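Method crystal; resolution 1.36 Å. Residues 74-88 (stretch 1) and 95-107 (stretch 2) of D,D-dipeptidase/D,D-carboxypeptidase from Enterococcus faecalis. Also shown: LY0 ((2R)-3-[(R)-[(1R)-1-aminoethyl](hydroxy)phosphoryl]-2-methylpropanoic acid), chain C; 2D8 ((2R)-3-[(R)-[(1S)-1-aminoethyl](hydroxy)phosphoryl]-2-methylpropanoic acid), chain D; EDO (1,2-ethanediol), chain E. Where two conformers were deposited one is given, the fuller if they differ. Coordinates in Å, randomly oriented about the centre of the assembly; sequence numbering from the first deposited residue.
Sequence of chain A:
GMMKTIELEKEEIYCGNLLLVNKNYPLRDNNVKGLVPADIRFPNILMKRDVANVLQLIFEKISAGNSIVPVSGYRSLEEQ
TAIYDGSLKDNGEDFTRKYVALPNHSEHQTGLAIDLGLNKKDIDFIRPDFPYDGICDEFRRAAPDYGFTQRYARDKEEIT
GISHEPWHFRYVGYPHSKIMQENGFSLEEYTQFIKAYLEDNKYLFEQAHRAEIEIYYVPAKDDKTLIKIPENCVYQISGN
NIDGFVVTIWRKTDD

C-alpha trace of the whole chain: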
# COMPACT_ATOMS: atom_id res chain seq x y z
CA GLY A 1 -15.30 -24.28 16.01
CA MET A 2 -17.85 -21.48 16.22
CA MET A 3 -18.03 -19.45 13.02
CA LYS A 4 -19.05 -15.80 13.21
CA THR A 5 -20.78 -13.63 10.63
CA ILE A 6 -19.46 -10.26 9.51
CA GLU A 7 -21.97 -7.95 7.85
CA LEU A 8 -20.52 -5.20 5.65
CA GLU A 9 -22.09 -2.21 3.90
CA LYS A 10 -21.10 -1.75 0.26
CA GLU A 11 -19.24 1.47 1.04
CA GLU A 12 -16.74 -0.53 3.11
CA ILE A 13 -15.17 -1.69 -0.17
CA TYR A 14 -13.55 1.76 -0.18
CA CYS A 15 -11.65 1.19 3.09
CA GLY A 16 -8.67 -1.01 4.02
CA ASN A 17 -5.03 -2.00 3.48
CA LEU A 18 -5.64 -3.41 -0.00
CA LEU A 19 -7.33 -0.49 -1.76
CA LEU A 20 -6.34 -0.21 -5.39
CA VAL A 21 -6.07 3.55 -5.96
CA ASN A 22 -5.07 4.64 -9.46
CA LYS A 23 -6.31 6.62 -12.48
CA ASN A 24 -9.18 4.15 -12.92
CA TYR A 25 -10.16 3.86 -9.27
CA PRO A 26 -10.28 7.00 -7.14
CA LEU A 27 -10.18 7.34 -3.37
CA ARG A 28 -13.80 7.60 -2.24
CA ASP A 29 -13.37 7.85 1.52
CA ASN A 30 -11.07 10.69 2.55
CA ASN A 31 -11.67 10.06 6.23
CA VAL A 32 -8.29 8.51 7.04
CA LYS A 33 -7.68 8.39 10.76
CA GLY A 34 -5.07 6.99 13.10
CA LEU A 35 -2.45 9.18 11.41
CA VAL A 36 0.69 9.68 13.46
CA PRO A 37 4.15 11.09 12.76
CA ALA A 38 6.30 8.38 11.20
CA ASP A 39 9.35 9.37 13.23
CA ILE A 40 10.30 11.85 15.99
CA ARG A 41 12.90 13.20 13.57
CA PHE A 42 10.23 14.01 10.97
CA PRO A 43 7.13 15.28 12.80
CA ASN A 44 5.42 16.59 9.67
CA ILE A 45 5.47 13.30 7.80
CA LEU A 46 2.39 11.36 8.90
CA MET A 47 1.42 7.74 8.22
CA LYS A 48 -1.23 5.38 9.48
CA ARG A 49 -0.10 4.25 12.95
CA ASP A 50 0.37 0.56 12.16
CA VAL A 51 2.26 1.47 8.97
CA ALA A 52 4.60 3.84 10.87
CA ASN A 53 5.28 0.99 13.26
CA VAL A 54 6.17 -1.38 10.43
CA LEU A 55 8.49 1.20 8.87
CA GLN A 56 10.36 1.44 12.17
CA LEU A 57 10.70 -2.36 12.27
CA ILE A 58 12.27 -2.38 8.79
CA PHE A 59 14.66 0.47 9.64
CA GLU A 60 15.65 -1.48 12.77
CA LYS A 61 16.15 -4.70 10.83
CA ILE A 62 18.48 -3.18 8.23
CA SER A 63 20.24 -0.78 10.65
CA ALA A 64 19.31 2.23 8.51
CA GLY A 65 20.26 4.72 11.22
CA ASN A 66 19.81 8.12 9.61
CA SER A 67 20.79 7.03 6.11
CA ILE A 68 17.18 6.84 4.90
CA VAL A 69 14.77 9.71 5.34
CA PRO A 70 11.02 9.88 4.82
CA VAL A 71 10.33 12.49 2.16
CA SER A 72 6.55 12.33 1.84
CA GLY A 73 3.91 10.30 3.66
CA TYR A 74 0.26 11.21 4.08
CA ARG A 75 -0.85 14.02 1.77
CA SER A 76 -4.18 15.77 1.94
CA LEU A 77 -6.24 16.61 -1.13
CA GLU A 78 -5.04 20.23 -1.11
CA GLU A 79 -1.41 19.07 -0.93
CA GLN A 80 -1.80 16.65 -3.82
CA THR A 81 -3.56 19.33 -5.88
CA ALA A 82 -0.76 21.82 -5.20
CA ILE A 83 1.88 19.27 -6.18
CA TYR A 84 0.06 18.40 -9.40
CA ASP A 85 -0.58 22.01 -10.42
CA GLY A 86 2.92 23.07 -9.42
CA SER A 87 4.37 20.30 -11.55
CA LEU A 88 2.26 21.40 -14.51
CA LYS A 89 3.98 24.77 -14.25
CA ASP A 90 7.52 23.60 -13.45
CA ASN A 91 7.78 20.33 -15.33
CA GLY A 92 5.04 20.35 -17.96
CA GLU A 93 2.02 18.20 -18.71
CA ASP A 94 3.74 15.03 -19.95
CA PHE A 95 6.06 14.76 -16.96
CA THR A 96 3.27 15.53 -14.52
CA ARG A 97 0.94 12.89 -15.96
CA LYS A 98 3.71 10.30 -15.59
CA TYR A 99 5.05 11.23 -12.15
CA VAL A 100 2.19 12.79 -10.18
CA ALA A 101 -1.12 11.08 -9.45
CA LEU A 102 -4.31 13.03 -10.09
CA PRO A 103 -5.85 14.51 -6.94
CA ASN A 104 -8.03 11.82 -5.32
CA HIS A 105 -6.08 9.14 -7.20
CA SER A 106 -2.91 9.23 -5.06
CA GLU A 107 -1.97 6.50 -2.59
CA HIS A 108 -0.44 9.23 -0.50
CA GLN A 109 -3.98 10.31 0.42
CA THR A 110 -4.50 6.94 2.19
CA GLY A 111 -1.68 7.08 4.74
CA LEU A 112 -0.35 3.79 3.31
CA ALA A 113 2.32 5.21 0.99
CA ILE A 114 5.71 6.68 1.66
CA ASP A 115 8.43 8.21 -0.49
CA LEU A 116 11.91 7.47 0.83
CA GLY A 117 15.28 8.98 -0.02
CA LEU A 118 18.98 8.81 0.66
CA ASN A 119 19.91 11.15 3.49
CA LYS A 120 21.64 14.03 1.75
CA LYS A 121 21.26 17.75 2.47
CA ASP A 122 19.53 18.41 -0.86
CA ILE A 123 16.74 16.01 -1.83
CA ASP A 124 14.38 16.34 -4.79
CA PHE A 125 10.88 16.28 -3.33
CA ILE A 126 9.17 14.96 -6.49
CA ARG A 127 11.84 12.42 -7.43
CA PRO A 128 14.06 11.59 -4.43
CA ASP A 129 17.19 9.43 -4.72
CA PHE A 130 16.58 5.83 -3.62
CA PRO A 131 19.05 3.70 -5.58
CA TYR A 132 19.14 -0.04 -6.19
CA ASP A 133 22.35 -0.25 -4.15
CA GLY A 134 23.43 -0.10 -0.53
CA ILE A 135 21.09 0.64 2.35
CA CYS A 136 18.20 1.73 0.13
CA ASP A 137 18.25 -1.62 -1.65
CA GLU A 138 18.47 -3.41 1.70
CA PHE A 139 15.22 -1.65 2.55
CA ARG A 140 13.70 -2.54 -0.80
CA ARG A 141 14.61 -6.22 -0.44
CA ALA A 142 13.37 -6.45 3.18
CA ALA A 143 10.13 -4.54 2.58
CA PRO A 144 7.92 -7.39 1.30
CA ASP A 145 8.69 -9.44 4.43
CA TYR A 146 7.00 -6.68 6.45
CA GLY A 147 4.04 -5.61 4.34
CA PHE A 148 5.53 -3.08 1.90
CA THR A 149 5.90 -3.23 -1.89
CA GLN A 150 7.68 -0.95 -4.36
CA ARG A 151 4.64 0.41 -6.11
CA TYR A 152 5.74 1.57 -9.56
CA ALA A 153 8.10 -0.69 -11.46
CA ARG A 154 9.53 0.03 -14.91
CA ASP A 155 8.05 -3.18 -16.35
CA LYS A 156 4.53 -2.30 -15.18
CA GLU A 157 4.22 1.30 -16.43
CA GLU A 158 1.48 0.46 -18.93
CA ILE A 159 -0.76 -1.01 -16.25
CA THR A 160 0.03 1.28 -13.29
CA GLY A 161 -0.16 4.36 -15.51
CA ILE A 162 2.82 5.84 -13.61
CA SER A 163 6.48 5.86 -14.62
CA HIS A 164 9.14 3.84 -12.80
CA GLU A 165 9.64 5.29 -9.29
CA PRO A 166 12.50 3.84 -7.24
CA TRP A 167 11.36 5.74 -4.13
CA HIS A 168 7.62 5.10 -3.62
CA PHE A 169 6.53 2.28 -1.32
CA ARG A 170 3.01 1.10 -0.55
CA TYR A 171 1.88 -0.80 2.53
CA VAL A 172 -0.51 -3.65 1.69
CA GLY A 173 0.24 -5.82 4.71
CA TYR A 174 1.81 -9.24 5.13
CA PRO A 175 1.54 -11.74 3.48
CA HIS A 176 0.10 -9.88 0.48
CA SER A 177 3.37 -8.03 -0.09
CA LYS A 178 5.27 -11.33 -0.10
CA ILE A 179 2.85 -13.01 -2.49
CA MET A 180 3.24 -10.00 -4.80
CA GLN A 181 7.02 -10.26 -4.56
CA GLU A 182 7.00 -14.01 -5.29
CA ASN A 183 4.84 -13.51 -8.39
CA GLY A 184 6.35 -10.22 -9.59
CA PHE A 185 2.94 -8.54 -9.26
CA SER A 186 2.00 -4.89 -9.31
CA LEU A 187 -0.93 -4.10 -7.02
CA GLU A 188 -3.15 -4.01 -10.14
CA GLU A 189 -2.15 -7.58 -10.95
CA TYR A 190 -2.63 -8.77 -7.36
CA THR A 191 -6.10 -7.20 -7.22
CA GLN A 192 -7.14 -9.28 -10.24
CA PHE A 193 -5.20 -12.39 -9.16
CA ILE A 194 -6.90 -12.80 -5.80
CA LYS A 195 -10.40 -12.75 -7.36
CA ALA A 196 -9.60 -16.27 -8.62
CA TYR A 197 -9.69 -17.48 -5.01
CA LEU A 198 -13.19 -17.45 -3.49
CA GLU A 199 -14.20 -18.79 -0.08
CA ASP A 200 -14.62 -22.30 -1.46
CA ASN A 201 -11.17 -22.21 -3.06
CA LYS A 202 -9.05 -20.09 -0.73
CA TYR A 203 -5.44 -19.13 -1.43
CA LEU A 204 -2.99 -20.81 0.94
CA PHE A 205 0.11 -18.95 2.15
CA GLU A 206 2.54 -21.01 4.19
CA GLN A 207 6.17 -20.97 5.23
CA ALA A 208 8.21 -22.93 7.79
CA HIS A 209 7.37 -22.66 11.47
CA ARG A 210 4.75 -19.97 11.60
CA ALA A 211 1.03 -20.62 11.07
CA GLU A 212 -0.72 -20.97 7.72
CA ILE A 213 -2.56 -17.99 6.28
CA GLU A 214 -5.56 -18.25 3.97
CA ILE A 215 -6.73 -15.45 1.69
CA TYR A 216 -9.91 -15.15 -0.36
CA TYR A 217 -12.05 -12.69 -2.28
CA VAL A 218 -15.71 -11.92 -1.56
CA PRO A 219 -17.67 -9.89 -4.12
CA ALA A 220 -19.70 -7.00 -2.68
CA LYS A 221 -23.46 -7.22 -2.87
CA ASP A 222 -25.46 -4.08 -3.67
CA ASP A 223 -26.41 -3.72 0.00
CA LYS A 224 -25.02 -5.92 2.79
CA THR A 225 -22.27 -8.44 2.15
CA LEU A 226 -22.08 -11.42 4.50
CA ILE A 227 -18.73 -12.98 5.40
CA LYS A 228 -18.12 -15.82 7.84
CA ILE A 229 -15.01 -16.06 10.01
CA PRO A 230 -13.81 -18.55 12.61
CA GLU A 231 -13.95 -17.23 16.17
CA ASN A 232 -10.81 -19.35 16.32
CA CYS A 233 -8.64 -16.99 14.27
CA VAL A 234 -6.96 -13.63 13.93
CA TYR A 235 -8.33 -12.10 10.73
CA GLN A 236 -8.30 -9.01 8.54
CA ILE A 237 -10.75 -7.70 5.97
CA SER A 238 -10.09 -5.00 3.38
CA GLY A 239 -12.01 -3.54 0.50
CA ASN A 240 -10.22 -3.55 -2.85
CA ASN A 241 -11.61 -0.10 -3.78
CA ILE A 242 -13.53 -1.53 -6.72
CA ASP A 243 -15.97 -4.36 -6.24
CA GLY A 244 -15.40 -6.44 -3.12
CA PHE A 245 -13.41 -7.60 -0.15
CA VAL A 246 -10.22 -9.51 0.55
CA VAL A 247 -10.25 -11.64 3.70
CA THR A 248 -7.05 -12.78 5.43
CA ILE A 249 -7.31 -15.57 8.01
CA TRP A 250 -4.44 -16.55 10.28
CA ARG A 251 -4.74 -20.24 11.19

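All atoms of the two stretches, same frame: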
# COMPACT_ATOMS: atom_id res chain seq x y z
N TYR A 74 1.63 10.79 4.33
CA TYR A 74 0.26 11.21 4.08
C TYR A 74 0.25 12.58 3.41
O TYR A 74 0.96 13.49 3.83
CB TYR A 74 -0.53 11.29 5.38
CG TYR A 74 -1.92 11.85 5.16
CD1 TYR A 74 -2.91 11.06 4.59
CD2 TYR A 74 -2.21 13.16 5.46
CE1 TYR A 74 -4.18 11.56 4.36
CE2 TYR A 74 -3.49 13.69 5.23
CZ TYR A 74 -4.45 12.87 4.67
OH TYR A 74 -5.71 13.35 4.43
N ARG A 75 -0.58 12.71 2.37
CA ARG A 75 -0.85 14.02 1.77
C ARG A 75 -2.35 14.20 1.69
O ARG A 75 -3.09 13.27 1.33
CB ARG A 75 -0.22 14.15 0.39
CG ARG A 75 1.28 13.91 0.43
CD ARG A 75 2.04 14.45 -0.76
NE ARG A 75 1.70 13.79 -2.02
CZ ARG A 75 2.54 13.03 -2.73
NH1 ARG A 75 3.77 12.76 -2.32
NH2 ARG A 75 2.12 12.51 -3.87
N SER A 76 -2.79 15.39 2.06
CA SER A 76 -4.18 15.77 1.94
C SER A 76 -4.51 16.09 0.49
O SER A 76 -3.63 16.22 -0.36
CB SER A 76 -4.44 17.02 2.75
OG SER A 76 -3.69 18.11 2.23
N LEU A 77 -5.80 16.26 0.21
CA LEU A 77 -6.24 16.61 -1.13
C LEU A 77 -5.65 17.95 -1.60
O LEU A 77 -5.19 18.06 -2.74
CB LEU A 77 -7.76 16.68 -1.17
CG LEU A 77 -8.35 17.15 -2.50
CD1 LEU A 77 -8.02 16.18 -3.62
CD2 LEU A 77 -9.86 17.32 -2.36
N GLU A 78 -5.64 18.95 -0.72
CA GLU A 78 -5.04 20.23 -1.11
C GLU A 78 -3.56 20.10 -1.43
O GLU A 78 -3.08 20.72 -2.39
CB GLU A 78 -5.32 21.33 -0.08
CG GLU A 78 -4.53 21.26 1.24
CD GLU A 78 -3.13 21.88 1.17
OE1 GLU A 78 -2.35 21.67 2.13
OE2 GLU A 78 -2.79 22.58 0.18
N GLU A 79 -2.83 19.30 -0.66
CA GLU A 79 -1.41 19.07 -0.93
C GLU A 79 -1.19 18.41 -2.29
O GLU A 79 -0.31 18.80 -3.07
CB GLU A 79 -0.81 18.16 0.13
CG GLU A 79 -0.67 18.77 1.50
CD GLU A 79 -0.10 17.76 2.46
OE1 GLU A 79 -0.85 17.27 3.33
OE2 GLU A 79 1.10 17.43 2.33
N GLN A 80 -1.97 17.36 -2.56
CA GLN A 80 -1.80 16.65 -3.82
C GLN A 80 -2.13 17.55 -5.02
O GLN A 80 -1.47 17.51 -6.06
CB GLN A 80 -2.68 15.40 -3.83
CG GLN A 80 -2.48 14.52 -5.06
CD GLN A 80 -1.13 13.82 -5.05
OE1 GLN A 80 -0.49 13.69 -4.00
NE2 GLN A 80 -0.69 13.36 -6.22
N THR A 81 -3.16 18.38 -4.84
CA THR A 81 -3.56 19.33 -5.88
C THR A 81 -2.45 20.34 -6.14
O THR A 81 -2.11 20.63 -7.30
CB THR A 81 -4.86 20.05 -5.47
OG1 THR A 81 -5.88 19.06 -5.23
CG2 THR A 81 -5.35 20.97 -6.56
N ALA A 82 -1.87 20.88 -5.06
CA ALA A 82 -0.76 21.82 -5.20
C ALA A 82 0.44 21.18 -5.89
O ALA A 82 1.09 21.82 -6.73
CB ALA A 82 -0.35 22.38 -3.83
N ILE A 83 0.74 19.93 -5.56
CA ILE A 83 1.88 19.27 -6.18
C ILE A 83 1.61 19.10 -7.67
O ILE A 83 2.48 19.40 -8.50
CB ILE A 83 2.20 17.92 -5.53
CG1 ILE A 83 2.75 18.13 -4.12
CG2 ILE A 83 3.19 17.11 -6.39
CD1 ILE A 83 2.72 16.86 -3.29
N TYR A 84 0.42 18.64 -8.01
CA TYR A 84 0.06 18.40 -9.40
C TYR A 84 0.13 19.70 -10.20
O TYR A 84 0.78 19.77 -11.25
CB TYR A 84 -1.32 17.74 -9.50
CG TYR A 84 -1.64 17.20 -10.87
CD1 TYR A 84 -1.43 15.86 -11.17
CD2 TYR A 84 -2.16 18.03 -11.86
CE1 TYR A 84 -1.72 15.36 -12.43
CE2 TYR A 84 -2.43 17.54 -13.13
CZ TYR A 84 -2.22 16.20 -13.40
OH TYR A 84 -2.50 15.71 -14.66
N ASP A 85 -0.55 20.73 -9.71
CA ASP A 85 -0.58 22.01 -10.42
C ASP A 85 0.79 22.67 -10.49
O ASP A 85 1.15 23.27 -11.49
CB ASP A 85 -1.62 22.95 -9.82
CG ASP A 85 -3.03 22.50 -10.10
OD1 ASP A 85 -3.26 21.83 -11.12
OD2 ASP A 85 -3.91 22.81 -9.27
N GLY A 86 1.57 22.53 -9.42
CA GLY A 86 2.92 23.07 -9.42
C GLY A 86 3.80 22.37 -10.44
O GLY A 86 4.62 23.00 -11.09
N SER A 87 3.60 21.06 -10.59
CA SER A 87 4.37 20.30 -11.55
C SER A 87 3.96 20.64 -12.99
O SER A 87 4.80 20.65 -13.88
CB SER A 87 4.22 18.81 -11.26
OG SER A 87 5.04 18.03 -12.13
N LEU A 88 2.68 20.93 -13.20
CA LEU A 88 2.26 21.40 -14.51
C LEU A 88 3.08 22.61 -14.91
O LEU A 88 3.56 22.71 -16.04
CB LEU A 88 0.77 21.76 -14.53
CG LEU A 88 -0.19 20.58 -14.47
CD1 LEU A 88 -1.62 21.09 -14.46
CD2 LEU A 88 0.04 19.60 -15.63
N PHE A 95 5.38 15.19 -18.17
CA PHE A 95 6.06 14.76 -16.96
C PHE A 95 5.08 14.58 -15.82
O PHE A 95 5.12 13.58 -15.09
CB PHE A 95 7.17 15.75 -16.57
CG PHE A 95 7.89 15.38 -15.29
CD1 PHE A 95 9.08 14.65 -15.33
CD2 PHE A 95 7.37 15.75 -14.06
CE1 PHE A 95 9.72 14.29 -14.15
CE2 PHE A 95 7.99 15.40 -12.88
CZ PHE A 95 9.18 14.67 -12.93
N THR A 96 4.22 15.57 -15.63
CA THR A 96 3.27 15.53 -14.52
C THR A 96 2.34 14.32 -14.60
O THR A 96 2.11 13.65 -13.61
CB THR A 96 2.48 16.82 -14.48
OG1 THR A 96 3.40 17.91 -14.36
CG2 THR A 96 1.52 16.83 -13.29
N ARG A 97 1.82 14.04 -15.79
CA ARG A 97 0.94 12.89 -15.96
C ARG A 97 1.63 11.58 -15.60
O ARG A 97 0.98 10.65 -15.12
CB ARG A 97 0.40 12.83 -17.38
CG ARG A 97 -0.78 13.74 -17.65
CD ARG A 97 -1.22 13.64 -19.11
NE ARG A 97 -1.60 12.28 -19.49
CZ ARG A 97 -0.80 11.42 -20.12
NH1 ARG A 97 0.44 11.76 -20.43
NH2 ARG A 97 -1.25 10.21 -20.43
N LYS A 98 2.94 11.51 -15.83
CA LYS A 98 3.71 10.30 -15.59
C LYS A 98 4.23 10.14 -14.16
O LYS A 98 4.48 9.02 -13.71
CB LYS A 98 4.89 10.22 -16.57
CG LYS A 98 4.47 10.04 -18.03
CD LYS A 98 5.67 10.00 -18.97
CE LYS A 98 5.27 9.60 -20.38
NZ LYS A 98 4.93 8.15 -20.44
N TYR A 99 4.41 11.25 -13.46
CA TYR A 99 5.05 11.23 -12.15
C TYR A 99 4.23 11.80 -10.99
O TYR A 99 4.72 11.88 -9.86
CB TYR A 99 6.40 11.95 -12.21
CG TYR A 99 7.45 11.19 -12.97
CD1 TYR A 99 8.19 10.18 -12.35
CD2 TYR A 99 7.72 11.45 -14.31
CE1 TYR A 99 9.16 9.48 -13.04
CE2 TYR A 99 8.69 10.74 -15.01
CZ TYR A 99 9.40 9.75 -14.38
OH TYR A 99 10.36 9.05 -15.08
N VAL A 100 3.02 12.28 -11.26
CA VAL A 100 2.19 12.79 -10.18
C VAL A 100 0.77 12.24 -10.36
O VAL A 100 0.15 12.46 -11.40
CB VAL A 100 2.13 14.33 -10.15
CG1 VAL A 100 1.40 14.77 -8.90
CG2 VAL A 100 3.54 14.95 -10.18
N ALA A 101 0.25 11.54 -9.36
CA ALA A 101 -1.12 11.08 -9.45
C ALA A 101 -2.12 12.24 -9.46
O ALA A 101 -1.89 13.28 -8.84
CB ALA A 101 -1.45 10.13 -8.29
N LEU A 102 -3.21 12.07 -10.17
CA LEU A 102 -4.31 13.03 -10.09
C LEU A 102 -4.79 13.16 -8.64
O LEU A 102 -4.78 12.19 -7.87
CB LEU A 102 -5.48 12.56 -10.95
CG LEU A 102 -5.32 12.58 -12.47
CD1 LEU A 102 -6.45 11.79 -13.13
CD2 LEU A 102 -5.31 14.01 -12.95
N PRO A 103 -5.21 14.37 -8.25
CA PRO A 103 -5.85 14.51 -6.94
C PRO A 103 -7.00 13.52 -6.80
O PRO A 103 -7.80 13.34 -7.73
CB PRO A 103 -6.36 15.95 -6.98
CG PRO A 103 -5.38 16.65 -7.85
CD PRO A 103 -5.06 15.66 -8.94
N ASN A 104 -7.09 12.89 -5.62
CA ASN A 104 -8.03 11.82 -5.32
C ASN A 104 -7.71 10.50 -6.01
O ASN A 104 -8.50 9.58 -5.94
CB ASN A 104 -9.49 12.23 -5.51
CG ASN A 104 -10.00 13.05 -4.35
OD1 ASN A 104 -9.43 13.01 -3.25
ND2 ASN A 104 -11.06 13.79 -4.58
N HIS A 105 -6.54 10.41 -6.63
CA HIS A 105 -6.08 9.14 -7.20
C HIS A 105 -4.69 8.80 -6.70
O HIS A 105 -4.01 7.94 -7.28
CB HIS A 105 -6.07 9.21 -8.74
CG HIS A 105 -7.41 9.46 -9.34
ND1 HIS A 105 -8.15 8.46 -9.94
CD2 HIS A 105 -8.17 10.58 -9.41
CE1 HIS A 105 -9.29 8.97 -10.38
NE2 HIS A 105 -9.33 10.25 -10.06
N SER A 106 -4.24 9.47 -5.64
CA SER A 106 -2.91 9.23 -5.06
C SER A 106 -2.98 8.34 -3.83
O SER A 106 -3.78 8.57 -2.92
CB SER A 106 -2.27 10.55 -4.64
OG SER A 106 -1.06 10.32 -3.92
N GLU A 107 -2.13 7.31 -3.80
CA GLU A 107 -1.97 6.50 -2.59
C GLU A 107 -1.52 7.29 -1.41
O GLU A 107 -1.71 6.87 -0.28
CB GLU A 107 -0.90 5.43 -2.79
CG GLU A 107 -1.20 4.44 -3.85
CD GLU A 107 -0.24 3.27 -3.80
OE1 GLU A 107 0.99 3.46 -3.57
OE2 GLU A 107 -0.75 2.17 -4.00
P LY0 C . 4.92 10.41 -5.98
C1 LY0 C . 4.87 12.98 -6.50
N1 LY0 C . 6.57 11.78 -7.56
C2 LY0 C . 5.91 11.89 -6.32
C4 LY0 C . 3.80 10.06 -7.36
C5 LY0 C . 2.60 9.25 -6.99
C6 LY0 C . 1.54 10.14 -6.35
C7 LY0 C . 2.08 8.55 -8.23
O31 LY0 C . 4.06 10.67 -4.72
O32 LY0 C . 5.87 9.22 -5.62
O61 LY0 C . 0.83 9.64 -5.50
O62 LY0 C . 1.42 11.29 -6.74
C4 2D8 D . 3.79 10.05 -7.36
C5 2D8 D . 2.59 9.24 -6.99
C6 2D8 D . 1.54 10.14 -6.35
C7 2D8 D . 2.08 8.55 -8.24
N1 2D8 D . 6.91 12.07 -5.46
P 2D8 D . 4.92 10.40 -5.98
C1 2D8 D . 4.90 12.98 -6.51
C2 2D8 D . 5.91 11.85 -6.43
O31 2D8 D . 4.06 10.68 -4.73
O32 2D8 D . 5.87 9.22 -5.62
O61 2D8 D . 0.83 9.64 -5.50
O62 2D8 D . 1.42 11.29 -6.74
C1 EDO E . 2.69 5.36 -18.25
O1 EDO E . 2.18 6.55 -18.86
C2 EDO E . 3.81 5.73 -17.29
O2 EDO E . 5.02 6.12 -17.96

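Helix 77-88 lies alongside stretch 2, which runs back along it: the short helix 95-99 makes 146° with it, the axes coming within 9.3 Å, and the register pairs Ser87 with Thr96 (CA to CA 5.7 Å), Tyr84 with Val100 (CA to CA 6.1 Å) and Thr81 with Pro103 (CA to CA 5.4 Å). Together the stretches bury 719 Å².

The N-terminus of the long helix is capped by Ser76, whose OG accepts from Glu79 N at 3.2 Å; Glu79 OE1 in return accepts from Ser76 N at 3.0 Å and 175°, so both backbone amides are satisfied by side chains. Thr81 OG1 donates to Leu77 O, 2.8 Å away, one turn earlier. In stretch 2, Val100 N still bonds Thr96 O (2.9 Å) although Val100 itself has left helical phi/psi, and a type II turn, closed by His105 N to Leu102 O at 2.8 Å, places Asn104 at positive phi.

Two hydrogen bonds cross the interface. Gln80 NE2 donates to Ala101 O at 2.9 Å with an angle of 160°, tying the helix to the extended segment. Near the other end, Ser87 OG donates to Thr96 OG1 at 2.8 Å. Proximity alone does not make further bonds here: Thr96 OG1 is 3.3 Å from Leu88 N and 3.1 Å from Ser87 O, but both angles are poor, and Leu88 N is already satisfied by Tyr84 O at 3.0 Å.

Gln80 uses its whole amide. Its OE1 accepts from Arg75 NE (3.0 Å) and Arg75 NH2 (2.9 Å), while NE2 also donates to O62 of the bound phosphinic acid ligand, modelled as the two diastereomers LY0 and 2D8, at 3.0 Å in each. The same O62 accepts from Ala101 N at 2.9 Å and 162°, so one ligand oxygen bridges the stretches. Arg75 NH2 reaches O31 of either ligand at 2.8 Å, lying near the guanidinium plane, where its N-H bonds point. Ser106 OG lies 2.6 Å from O61 in both models, a hydrogen bond whose proton position is left open.

Between these polar sites the packing is apolar. Thr96 CG2 sits over one face of the Tyr84 ring, 3.6 Å from its centroid and 10° off the normal, a CH-pi contact. Val100 CG1 lies 3.8 Å from Tyr84 CD1 and 3.9 Å from Ile83 CG2, and Leu102 CD2 approaches Tyr84 CZ at 3.8 Å. Leu77 CD1 meets Pro103 CB at 3.8 Å, extending the apolar contact toward the start of the helix.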